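Local structure of glutamate--LysW ligase ArgX (Sulfolobus tokodaii, 3VPB) at residues V4-I9 and I31-E36; Q12-I17 and I51-S56. The protein probably joins glutamate, at the expense of ATP, to the C-terminal glutamate of the carrier protein LysW in arginine biosynthesis. One frame throughout, in Å; residues are numbered along the deposited sequence. Where two conformers were deposited one is given.

Interaction 1 of 2, residues V4-I9 and I31-E36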
loop_
_atom_site.group_PDB
_atom_site.type_symbol
_atom_site.label_atom_id
_atom_site.label_comp_id
_atom_site.label_asym_id
_atom_site.label_seq_id
_atom_site.Cartn_x
_atom_site.Cartn_y
_atom_site.Cartn_z
ATOM N N VAL B 4 -4.204 28.399 19.260
ATOM C CA VAL B 4 -4.090 26.948 19.398
ATOM C C VAL B 4 -2.929 26.449 18.571
ATOM O O VAL B 4 -2.767 26.839 17.424
ATOM C CB VAL B 4 -5.434 26.189 19.092
ATOM C CG1 VAL B 4 -5.888 26.379 17.670
ATOM C CG2 VAL B 4 -5.287 24.671 19.428
ATOM N N LEU B 5 -2.112 25.582 19.166
ATOM C CA LEU B 5 -0.977 24.992 18.484
ATOM C C LEU B 5 -1.380 23.555 18.163
ATOM O O LEU B 5 -1.673 22.805 19.063
ATOM C CB LEU B 5 0.265 25.038 19.403
ATOM C CG LEU B 5 1.604 24.396 18.970
ATOM C CD1 LEU B 5 2.124 25.055 17.675
ATOM C CD2 LEU B 5 2.666 24.542 20.095
ATOM N N ILE B 6 -1.461 23.233 16.872
ATOM C CA ILE B 6 -2.005 21.976 16.402
ATOM C C ILE B 6 -0.817 21.081 16.070
ATOM O O ILE B 6 0.028 21.441 15.255
ATOM C CB ILE B 6 -2.856 22.206 15.108
ATOM C CG1 ILE B 6 -4.084 23.080 15.395
ATOM C CG2 ILE B 6 -3.235 20.863 14.442
ATOM C CD1 ILE B 6 -5.109 22.414 16.365
ATOM N N VAL B 7 -0.747 19.903 16.692
ATOM C CA VAL B 7 0.455 19.074 16.564
ATOM C C VAL B 7 0.059 17.601 16.384
ATOM O O VAL B 7 -1.089 17.235 16.650
ATOM C CB VAL B 7 1.352 19.202 17.835
ATOM C CG1 VAL B 7 1.697 20.692 18.111
ATOM C CG2 VAL B 7 0.688 18.554 19.075
ATOM N N ASP B 8 0.983 16.778 15.891
ATOM C CA ASP B 8 0.816 15.326 16.022
ATOM C C ASP B 8 2.028 14.711 16.712
ATOM O O ASP B 8 1.908 14.035 17.744
ATOM C CB ASP B 8 0.424 14.617 14.696
ATOM C CG ASP B 8 1.362 14.913 13.523
ATOM O OD1 ASP B 8 1.006 14.521 12.366
ATOM O OD2 ASP B 8 2.445 15.503 13.711
ATOM N N ILE B 9 3.197 14.945 16.135
ATOM C CA ILE B 9 4.441 14.596 16.799
ATOM C C ILE B 9 5.099 15.907 17.204
ATOM O O ILE B 9 5.221 16.819 16.388
ATOM C CB ILE B 9 5.398 13.783 15.879
ATOM C CG1 ILE B 9 4.923 12.331 15.710
ATOM C CG2 ILE B 9 6.814 13.769 16.477
ATOM C CD1 ILE B 9 3.664 12.130 14.886
ATOM N N ILE B 31 -3.624 21.289 20.805
ATOM C CA ILE B 31 -4.465 20.130 20.487
ATOM C C ILE B 31 -3.636 19.157 19.660
ATOM O O ILE B 31 -3.071 19.532 18.623
ATOM C CB ILE B 31 -5.746 20.496 19.681
ATOM C CG1 ILE B 31 -6.670 21.367 20.523
ATOM C CG2 ILE B 31 -6.492 19.213 19.272
ATOM C CD1 ILE B 31 -7.855 21.929 19.761
ATOM N N ASN B 32 -3.536 17.922 20.139
ATOM C CA ASN B 32 -2.861 16.889 19.371
ATOM C C ASN B 32 -3.894 16.178 18.464
ATOM O O ASN B 32 -4.753 15.418 18.943
ATOM C CB ASN B 32 -2.160 15.877 20.294
ATOM C CG ASN B 32 -1.269 14.946 19.518
ATOM O OD1 ASN B 32 -1.705 14.348 18.533
ATOM N ND2 ASN B 32 -0.012 14.850 19.915
ATOM N N VAL B 33 -3.807 16.428 17.159
ATOM C CA VAL B 33 -4.805 15.899 16.214
ATOM C C VAL B 33 -4.546 14.447 15.818
ATOM O O VAL B 33 -5.328 13.876 15.066
ATOM C CB VAL B 33 -4.999 16.794 14.985
ATOM C CG1 VAL B 33 -5.515 18.186 15.455
ATOM C CG2 VAL B 33 -3.688 16.961 14.232
ATOM N N ALA B 34 -3.472 13.851 16.336
ATOM C CA ALA B 34 -3.345 12.390 16.291
ATOM C C ALA B 34 -4.095 11.730 17.456
ATOM O O ALA B 34 -4.111 10.486 17.578
ATOM C CB ALA B 34 -1.885 11.969 16.300
ATOM N N GLN B 35 -4.670 12.543 18.339
ATOM C CA GLN B 35 -5.362 12.021 19.515
ATOM C C GLN B 35 -6.802 12.465 19.628
ATOM O O GLN B 35 -7.626 11.711 20.117
ATOM C CB GLN B 35 -4.599 12.365 20.802
ATOM C CG GLN B 35 -3.159 11.814 20.785
ATOM C CD GLN B 35 -2.300 12.283 21.945
ATOM O OE1 GLN B 35 -1.139 11.866 22.060
ATOM N NE2 GLN B 35 -2.843 13.162 22.798
ATOM N N GLU B 36 -7.104 13.695 19.212
ATOM C CA GLU B 36 -8.429 14.271 19.406
ATOM C C GLU B 36 -9.087 14.482 18.056
ATOM O O GLU B 36 -8.426 14.948 17.133
ATOM C CB GLU B 36 -8.349 15.633 20.111
ATOM C CG GLU B 36 -7.744 15.561 21.526
ATOM C CD GLU B 36 -8.396 14.483 22.405
ATOM O OE1 GLU B 36 -7.655 13.695 23.049
ATOM O OE2 GLU B 36 -9.652 14.388 22.424
#
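Strands 2-7 and 27-32, with the loops that follow them, run parallel in a beta-alpha-beta unit of the preATP-grasp domain, with I31 lying beside L5, I6 and V7. I31 N donates to L5 O at 3.0 Å. I31 O takes the N-H of V7, and V7 O in turn takes V33 N at 2.9 Å. On one face I6 runs alongside I31, both reaching in one direction, with I6 CD1 3.9 Å from I31 CB. V4 CG2 reaches I31 CG1 at 3.7 Å, and I6 CG2 meets V33 CG1, the two chains nearly perpendicular. The carboxylate of D8 turns to other partners, a salt bridge to R59 and the backbone N of S56. On the other face N32 carries the contact past the strand ends. With CG anti to the backbone N (chi1 -170°), the N32 amide lies near V7 O and D8 O. N32 ND2 donates to D8 O at 3.0 Å, tilted 34° from the carbonyl plane. N32 OD1 accepts A34 N at 2.9 Å, in the carbonyl plane, and closes an Asx turn. Both ends of the N32 amide are used, which fixes its flip and ties the turn after one strand to the loop after the other.

Interaction 2 of 2, residues Q12-I17 and I51-S56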
loop_
_atom_site.group_PDB
_atom_site.type_symbol
_atom_site.label_atom_id
_atom_site.label_comp_id
_atom_site.label_asym_id
_atom_site.label_seq_id
_atom_site.Cartn_x
_atom_site.Cartn_y
_atom_site.Cartn_z
ATOM N N GLN B 12 11.482 19.401 18.219
ATOM C CA GLN B 12 12.108 20.590 18.796
ATOM C C GLN B 12 11.387 21.858 18.366
ATOM O O GLN B 12 11.188 22.761 19.175
ATOM C CB GLN B 12 13.588 20.674 18.409
ATOM C CG GLN B 12 14.550 20.295 19.527
ATOM C CD GLN B 12 14.450 21.224 20.733
ATOM O OE1 GLN B 12 14.016 20.805 21.803
ATOM N NE2 GLN B 12 14.820 22.492 20.556
ATOM N N GLU B 13 10.981 21.898 17.102
ATOM C CA GLU B 13 10.335 23.076 16.549
ATOM C C GLU B 13 9.042 23.395 17.312
ATOM O O GLU B 13 8.772 24.545 17.631
ATOM C CB GLU B 13 10.019 22.866 15.066
ATOM C CG GLU B 13 11.219 23.048 14.105
ATOM C CD GLU B 13 12.119 21.825 13.962
ATOM O OE1 GLU B 13 13.041 21.887 13.113
ATOM O OE2 GLU B 13 11.918 20.814 14.669
ATOM N N GLU B 14 8.227 22.375 17.560
ATOM C CA GLU B 14 6.979 22.587 18.288
ATOM C C GLU B 14 7.228 23.024 19.734
ATOM O O GLU B 14 6.515 23.884 20.255
ATOM C CB GLU B 14 6.090 21.353 18.232
ATOM C CG GLU B 14 5.452 21.141 16.852
ATOM C CD GLU B 14 6.463 20.717 15.767
ATOM O OE1 GLU B 14 7.280 19.805 16.015
ATOM O OE2 GLU B 14 6.434 21.293 14.665
ATOM N N LYS B 15 8.250 22.449 20.358
ATOM C CA LYS B 15 8.614 22.826 21.731
ATOM C C LYS B 15 9.031 24.275 21.804
ATOM O O LYS B 15 8.608 25.017 22.721
ATOM C CB LYS B 15 9.726 21.923 22.250
ATOM C CG LYS B 15 9.250 20.521 22.508
ATOM C CD LYS B 15 10.396 19.642 23.007
ATOM C CE LYS B 15 11.422 19.416 21.926
ATOM N NZ LYS B 15 12.762 19.162 22.535
ATOM N N LEU B 16 9.835 24.686 20.829
ATOM C CA LEU B 16 10.307 26.068 20.744
ATOM C C LEU B 16 9.146 27.043 20.503
ATOM O O LEU B 16 9.148 28.155 21.043
ATOM C CB LEU B 16 11.389 26.226 19.662
ATOM C CG LEU B 16 12.765 25.583 19.918
ATOM C CD1 LEU B 16 13.638 25.735 18.685
ATOM C CD2 LEU B 16 13.493 26.183 21.149
ATOM N N ILE B 17 8.152 26.639 19.706
ATOM C CA ILE B 17 7.010 27.520 19.464
ATOM C C ILE B 17 6.157 27.625 20.734
ATOM O O ILE B 17 5.714 28.705 21.091
ATOM C CB ILE B 17 6.150 27.087 18.231
ATOM C CG1 ILE B 17 6.956 27.195 16.935
ATOM C CG2 ILE B 17 4.858 27.947 18.114
ATOM C CD1 ILE B 17 6.287 26.476 15.743
ATOM N N ILE B 51 -1.768 27.625 14.866
ATOM C CA ILE B 51 -0.432 27.464 14.258
ATOM C C ILE B 51 -0.401 25.997 13.885
ATOM O O ILE B 51 -0.545 25.150 14.751
ATOM C CB ILE B 51 0.682 27.792 15.250
ATOM C CG1 ILE B 51 0.552 29.237 15.744
ATOM C CG2 ILE B 51 2.105 27.516 14.639
ATOM C CD1 ILE B 51 1.647 29.598 16.784
ATOM N N ILE B 52 -0.310 25.720 12.587
ATOM C CA ILE B 52 -0.572 24.364 12.097
ATOM C C ILE B 52 0.776 23.672 11.972
ATOM O O ILE B 52 1.541 23.961 11.065
ATOM C CB ILE B 52 -1.297 24.386 10.695
ATOM C CG1 ILE B 52 -2.658 25.140 10.749
ATOM C CG2 ILE B 52 -1.457 22.941 10.177
ATOM C CD1 ILE B 52 -3.688 24.562 11.788
ATOM N N ARG B 53 1.013 22.699 12.850
ATOM C CA ARG B 53 2.323 22.054 12.981
ATOM C C ARG B 53 2.402 20.508 12.814
ATOM O O ARG B 53 3.461 19.942 13.072
ATOM C CB ARG B 53 2.965 22.484 14.318
ATOM C CG ARG B 53 3.328 23.990 14.375
ATOM C CD ARG B 53 4.273 24.386 13.250
ATOM N NE ARG B 53 5.522 23.617 13.329
ATOM C CZ ARG B 53 6.574 23.839 12.548
ATOM N NH1 ARG B 53 7.679 23.113 12.689
ATOM N NH2 ARG B 53 6.520 24.810 11.645
ATOM N N PRO B 54 1.316 19.815 12.377
ATOM C CA PRO B 54 1.505 18.372 12.213
ATOM C C PRO B 54 2.594 18.024 11.193
ATOM O O PRO B 54 2.759 18.727 10.182
ATOM C CB PRO B 54 0.127 17.899 11.678
ATOM C CG PRO B 54 -0.823 18.918 12.196
ATOM C CD PRO B 54 -0.051 20.198 12.007
ATOM N N VAL B 55 3.287 16.913 11.459
ATOM C CA VAL B 55 4.334 16.372 10.583
ATOM C C VAL B 55 3.657 15.733 9.370
ATOM O O VAL B 55 4.205 15.733 8.257
ATOM C CB VAL B 55 5.193 15.303 11.321
ATOM C CG1 VAL B 55 6.391 14.838 10.459
ATOM C CG2 VAL B 55 5.667 15.813 12.693
ATOM N N SER B 56 2.457 15.185 9.574
ATOM C CA SER B 56 1.702 14.584 8.454
ATOM C C SER B 56 1.100 15.737 7.663
ATOM O O SER B 56 0.373 16.540 8.239
ATOM C CB SER B 56 0.560 13.716 8.983
ATOM O OG SER B 56 -0.396 13.479 7.951
#
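R53 turns toward E14 through a chain bent at chi2 (-58°) and chi3 (-60°), and E14 is bent at chi2 (70°) to meet it. This joins helix 12-23 to I51 and R53, on and next to strand 49-52, in the Rossmann-like preATP-grasp domain. The guanidinium grips the carboxylate side-on, with two nitrogens on one oxygen. R53 NE donates to E14 OE2 at 2.8 Å, meeting the anti lone pair of that oxygen. R53 NH1 donates to E14 OE2 at 3.0 Å, nearly along the C-O axis of that oxygen. The two flat groups are nearly coplanar. R11 forms a second salt bridge to E14 OE2, so positive charge gathers on this oxygen and would probably keep E14 ionised. I17 covers one face of the guanidinium, offset toward the rim, with I17 CD1 3.8 Å from R53 NE. The other branch of I17, CG2, packs on I51 CD1 at 3.8 Å. R53 NH2 donates to P255 O, so the guanidinium also holds the loop before the substrate-binding residues. An alanine in place of R53 would probably leave E14 with R11 as its remaining charged mate here, P255 O without this donor and a gap beneath I17 CD1. E13 turns its polar end elsewhere, with OE1 accepting from F257 N and K258 N of the glutamate pocket. Its aliphatic part still touches the arginine, E13 CB standing 3.3 Å from R53 NH1.

Interactions 1 and 2 have centres 9 Å apart and both lie in the preATP-grasp domain. Their segments alternate along the chain: 4-9, 12-17, 31-36, 51-56. Strand 2-7 sits between strands 27-32 and 49-52 in one parallel sheet. Interaction 1 joins it to strand 27-32, while interaction 2 sets helix 12-23 against residues 51-53. The two touch directly: V4 O probably accepts I51 N, and D8 OD2 probably accepts V55 N at 2.8 Å. D8 thus links the loops at the strand ends. These loops also meet the LysW chain, through I9 and Q35 in interaction 1 and V55 and S56 in interaction 2, so together they form part of the carrier-binding surface.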